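PDB 5I1V: CrmK from Actinoalloteichus sp. WH1-2216-6, which is an oxidase with covalently bound FAD, involved in recycling a shunt product in caerulomycin biosynthesis. Local coordinates for residues R109-G121 with D210-S222. Sequence-based numbering, arbitrary orientation.
Sequences RVLYKNYGVTFPG and DAPEEALPRPPAS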
# COMPACT_ATOMS: atom_id res chain seq x y z
N ARG A 109 -9.04 6.44 4.16
CA ARG A 109 -9.80 5.27 4.52
C ARG A 109 -10.55 5.50 5.80
O ARG A 109 -11.70 5.15 5.89
CB ARG A 109 -8.90 4.04 4.69
CG ARG A 109 -8.56 3.36 3.39
CD ARG A 109 -8.08 1.96 3.70
NE ARG A 109 -6.67 2.00 3.93
CZ ARG A 109 -5.75 1.67 3.03
NH1 ARG A 109 -6.10 1.21 1.82
NH2 ARG A 109 -4.46 1.77 3.34
N VAL A 110 -9.91 6.12 6.79
CA VAL A 110 -10.57 6.41 8.05
C VAL A 110 -11.74 7.41 7.90
O VAL A 110 -12.84 7.19 8.42
CB VAL A 110 -9.58 6.95 9.09
CG1 VAL A 110 -10.30 7.39 10.36
CG2 VAL A 110 -8.57 5.84 9.44
N LEU A 111 -11.47 8.53 7.26
CA LEU A 111 -12.46 9.57 7.04
C LEU A 111 -13.65 9.06 6.27
O LEU A 111 -14.79 9.30 6.65
CB LEU A 111 -11.88 10.77 6.31
CG LEU A 111 -10.91 11.60 7.12
CD1 LEU A 111 -10.57 12.90 6.38
CD2 LEU A 111 -11.40 11.87 8.53
N TYR A 112 -13.39 8.30 5.21
CA TYR A 112 -14.42 7.90 4.35
C TYR A 112 -15.27 6.78 4.94
O TYR A 112 -16.47 6.90 4.98
CB TYR A 112 -13.88 7.49 2.95
CG TYR A 112 -15.05 7.30 2.04
CD1 TYR A 112 -15.76 8.39 1.57
CD2 TYR A 112 -15.55 6.03 1.77
CE1 TYR A 112 -16.89 8.23 0.77
CE2 TYR A 112 -16.67 5.85 0.97
CZ TYR A 112 -17.34 6.93 0.46
OH TYR A 112 -18.46 6.68 -0.31
N LYS A 113 -14.67 5.72 5.44
CA LYS A 113 -15.49 4.60 5.92
C LYS A 113 -16.26 5.01 7.19
O LYS A 113 -17.42 4.67 7.36
CB LYS A 113 -14.66 3.36 6.15
CG LYS A 113 -14.05 2.80 4.87
CD LYS A 113 -13.43 1.44 5.09
CE LYS A 113 -12.58 1.04 3.91
NZ LYS A 113 -12.22 -0.41 4.04
N ASN A 114 -15.63 5.78 8.05
CA ASN A 114 -16.28 6.12 9.32
C ASN A 114 -17.29 7.27 9.27
O ASN A 114 -18.24 7.31 10.08
CB ASN A 114 -15.25 6.38 10.39
CG ASN A 114 -14.51 5.13 10.76
OD1 ASN A 114 -15.07 4.24 11.40
ND2 ASN A 114 -13.27 5.03 10.35
N TYR A 115 -17.05 8.21 8.38
CA TYR A 115 -17.86 9.43 8.33
C TYR A 115 -18.43 9.79 6.99
O TYR A 115 -19.34 10.65 6.92
CB TYR A 115 -17.06 10.60 8.89
CG TYR A 115 -16.30 10.34 10.19
CD1 TYR A 115 -16.92 10.40 11.41
CD2 TYR A 115 -14.94 10.04 10.16
CE1 TYR A 115 -16.22 10.20 12.61
CE2 TYR A 115 -14.22 9.84 11.35
CZ TYR A 115 -14.88 9.90 12.57
OH TYR A 115 -14.16 9.72 13.75
N GLY A 116 -17.88 9.21 5.94
CA GLY A 116 -18.36 9.45 4.61
C GLY A 116 -17.81 10.72 3.98
O GLY A 116 -18.34 11.19 2.97
N VAL A 117 -16.72 11.24 4.54
CA VAL A 117 -16.15 12.52 4.09
C VAL A 117 -14.72 12.31 3.52
O VAL A 117 -14.11 11.25 3.65
CB VAL A 117 -16.18 13.57 5.26
CG1 VAL A 117 -17.53 13.64 5.92
CG2 VAL A 117 -15.19 13.29 6.37
N THR A 118 -14.17 13.35 2.89
CA THR A 118 -12.84 13.34 2.46
C THR A 118 -12.29 14.79 2.43
O THR A 118 -13.04 15.73 2.62
CB THR A 118 -12.75 12.69 1.08
OG1 THR A 118 -11.40 12.27 0.85
CG2 THR A 118 -13.17 13.61 0.01
N PHE A 119 -11.00 14.95 2.15
CA PHE A 119 -10.46 16.26 1.74
C PHE A 119 -9.53 16.05 0.54
O PHE A 119 -9.07 14.94 0.31
CB PHE A 119 -9.74 16.93 2.89
CG PHE A 119 -8.50 16.22 3.29
CD1 PHE A 119 -8.56 15.09 4.06
CD2 PHE A 119 -7.27 16.67 2.89
CE1 PHE A 119 -7.41 14.43 4.42
CE2 PHE A 119 -6.10 16.01 3.26
CZ PHE A 119 -6.17 14.88 4.01
N PRO A 120 -9.28 17.10 -0.26
CA PRO A 120 -8.57 16.91 -1.53
C PRO A 120 -7.05 16.88 -1.40
O PRO A 120 -6.39 17.87 -1.65
CB PRO A 120 -9.01 18.13 -2.32
CG PRO A 120 -9.23 19.17 -1.29
CD PRO A 120 -9.84 18.45 -0.13
N GLY A 121 -6.50 15.74 -1.02
CA GLY A 121 -5.08 15.62 -0.84
C GLY A 121 -4.60 14.78 -2.01
O GLY A 121 -5.35 14.50 -2.92
N ASP A 210 -22.34 20.58 13.92
CA ASP A 210 -21.08 19.97 14.36
C ASP A 210 -20.97 18.45 14.34
O ASP A 210 -20.09 17.88 14.97
CB ASP A 210 -20.68 20.55 15.71
CG ASP A 210 -21.71 20.36 16.72
OD1 ASP A 210 -22.36 19.30 16.66
OD2 ASP A 210 -21.88 21.27 17.56
N ALA A 211 -21.83 17.80 13.59
CA ALA A 211 -21.63 16.41 13.25
C ALA A 211 -20.43 16.24 12.29
O ALA A 211 -20.19 17.07 11.39
CB ALA A 211 -22.88 15.81 12.64
N PRO A 212 -19.69 15.15 12.48
CA PRO A 212 -18.51 14.97 11.68
C PRO A 212 -18.87 14.70 10.25
O PRO A 212 -18.14 15.08 9.37
CB PRO A 212 -17.85 13.72 12.28
CG PRO A 212 -18.83 13.11 13.24
CD PRO A 212 -19.72 14.24 13.65
N GLU A 213 -20.04 14.09 10.02
CA GLU A 213 -20.51 13.85 8.67
C GLU A 213 -20.69 15.13 7.84
O GLU A 213 -20.84 15.06 6.61
CB GLU A 213 -21.83 13.09 8.71
CG GLU A 213 -21.67 11.65 9.13
CD GLU A 213 -21.53 11.46 10.64
OE1 GLU A 213 -21.86 12.37 11.44
OE2 GLU A 213 -21.07 10.37 11.03
N GLU A 214 -20.77 16.27 8.52
CA GLU A 214 -20.88 17.56 7.86
C GLU A 214 -19.61 18.41 7.92
O GLU A 214 -19.56 19.47 7.29
CB GLU A 214 -22.02 18.35 8.49
CG GLU A 214 -23.38 17.98 7.93
CD GLU A 214 -23.91 16.72 8.55
OE1 GLU A 214 -23.94 16.66 9.79
OE2 GLU A 214 -24.31 15.80 7.78
N ALA A 215 -18.61 17.97 8.68
CA ALA A 215 -17.45 18.80 8.94
C ALA A 215 -16.46 18.84 7.78
O ALA A 215 -15.67 19.77 7.68
CB ALA A 215 -16.79 18.39 10.24
N LEU A 216 -16.55 17.90 6.86
CA LEU A 216 -15.75 17.90 5.62
C LEU A 216 -16.63 17.48 4.46
O LEU A 216 -17.67 16.86 4.68
CB LEU A 216 -14.55 16.94 5.74
CG LEU A 216 -13.25 17.38 6.45
CD1 LEU A 216 -12.25 16.26 6.59
CD2 LEU A 216 -12.59 18.60 5.83
N PRO A 217 -16.22 17.79 3.22
CA PRO A 217 -17.09 17.47 2.09
C PRO A 217 -17.23 15.97 1.83
O PRO A 217 -16.35 15.18 2.18
CB PRO A 217 -16.41 18.13 0.88
CG PRO A 217 -15.16 18.78 1.36
CD PRO A 217 -15.05 18.60 2.85
N ARG A 218 -18.39 15.59 1.26
CA ARG A 218 -18.64 14.23 0.84
C ARG A 218 -18.18 14.14 -0.58
O ARG A 218 -18.64 14.92 -1.38
CB ARG A 218 -20.14 13.94 0.86
CG ARG A 218 -20.70 13.73 2.25
CD ARG A 218 -22.15 13.28 2.16
NE ARG A 218 -22.90 13.97 3.19
CZ ARG A 218 -22.96 13.60 4.46
NH1 ARG A 218 -22.31 12.51 4.87
NH2 ARG A 218 -23.66 14.32 5.34
N PRO A 219 -17.30 13.19 -0.92
CA PRO A 219 -16.95 13.14 -2.36
C PRO A 219 -18.12 12.61 -3.19
O PRO A 219 -19.11 12.12 -2.62
CB PRO A 219 -15.80 12.15 -2.38
CG PRO A 219 -16.11 11.19 -1.25
CD PRO A 219 -16.79 12.03 -0.19
N PRO A 220 -18.04 12.70 -4.53
CA PRO A 220 -19.06 12.07 -5.39
C PRO A 220 -19.08 10.55 -5.15
O PRO A 220 -18.06 9.96 -4.85
CB PRO A 220 -18.56 12.39 -6.80
CG PRO A 220 -17.77 13.66 -6.61
CD PRO A 220 -17.03 13.41 -5.33
N ALA A 221 -20.24 9.93 -5.18
CA ALA A 221 -20.32 8.53 -4.79
C ALA A 221 -19.57 7.61 -5.76
O ALA A 221 -18.98 6.65 -5.35
CB ALA A 221 -21.78 8.09 -4.65
N SER A 222 -19.57 7.94 -7.05
CA SER A 222 -18.93 7.06 -8.02
C SER A 222 -18.59 7.83 -9.27
O SER A 222 -19.12 8.94 -9.46
CB SER A 222 -19.75 5.81 -8.31
OG SER A 222 -20.77 6.06 -9.21
O HOH W 1 -18.84 5.10 -2.82
O HOH W 2 -21.52 7.82 9.83
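The Tyr115 ring meets Pro212 obliquely, with CD1 3.6 Å from Pro212 CB. Asn114 CB lies over one face of this ring, and Phe96 makes an edge-to-face contact. Glu213 OE2 comes loosely to the ring edge, near the plane; it takes a water hydrogen bond and forms a salt bridge with Arg4 of the second subunit, so the contact borders the dimer interface. Residues 109-121 belong to the FAD-binding (PCMH-type) region of this flavoenzyme. The contact joins the C-terminal end of helix 104-115 to the proline-rich link leading to strand 222-231 of the eight-stranded antiparallel sheet. CE1 of Tyr112 touches Pro219 CG at 3.7 Å, and the ring also packs on Trp319. With chi1 at -170°, the Tyr112 ring swings away from its backbone N and reaches Pro219. Gly116 leaves the helix with positive phi, and the chain then runs beside 216-219. Val117 packs on Leu216: CG2 lies 3.8 Å from Leu216 CB, while CG1 lies 3.5 Å from Leu216 O. Over one face of the Arg218 guanidinium sits Glu213 O, without a hydrogen bond; NH2 forms a salt bridge with Glu214 OE2. A water links Tyr112 OH to Ala221 O. Thr118 N donates to Pro217 O at 2.9 Å, almost in line with the carbonyl bond (177°).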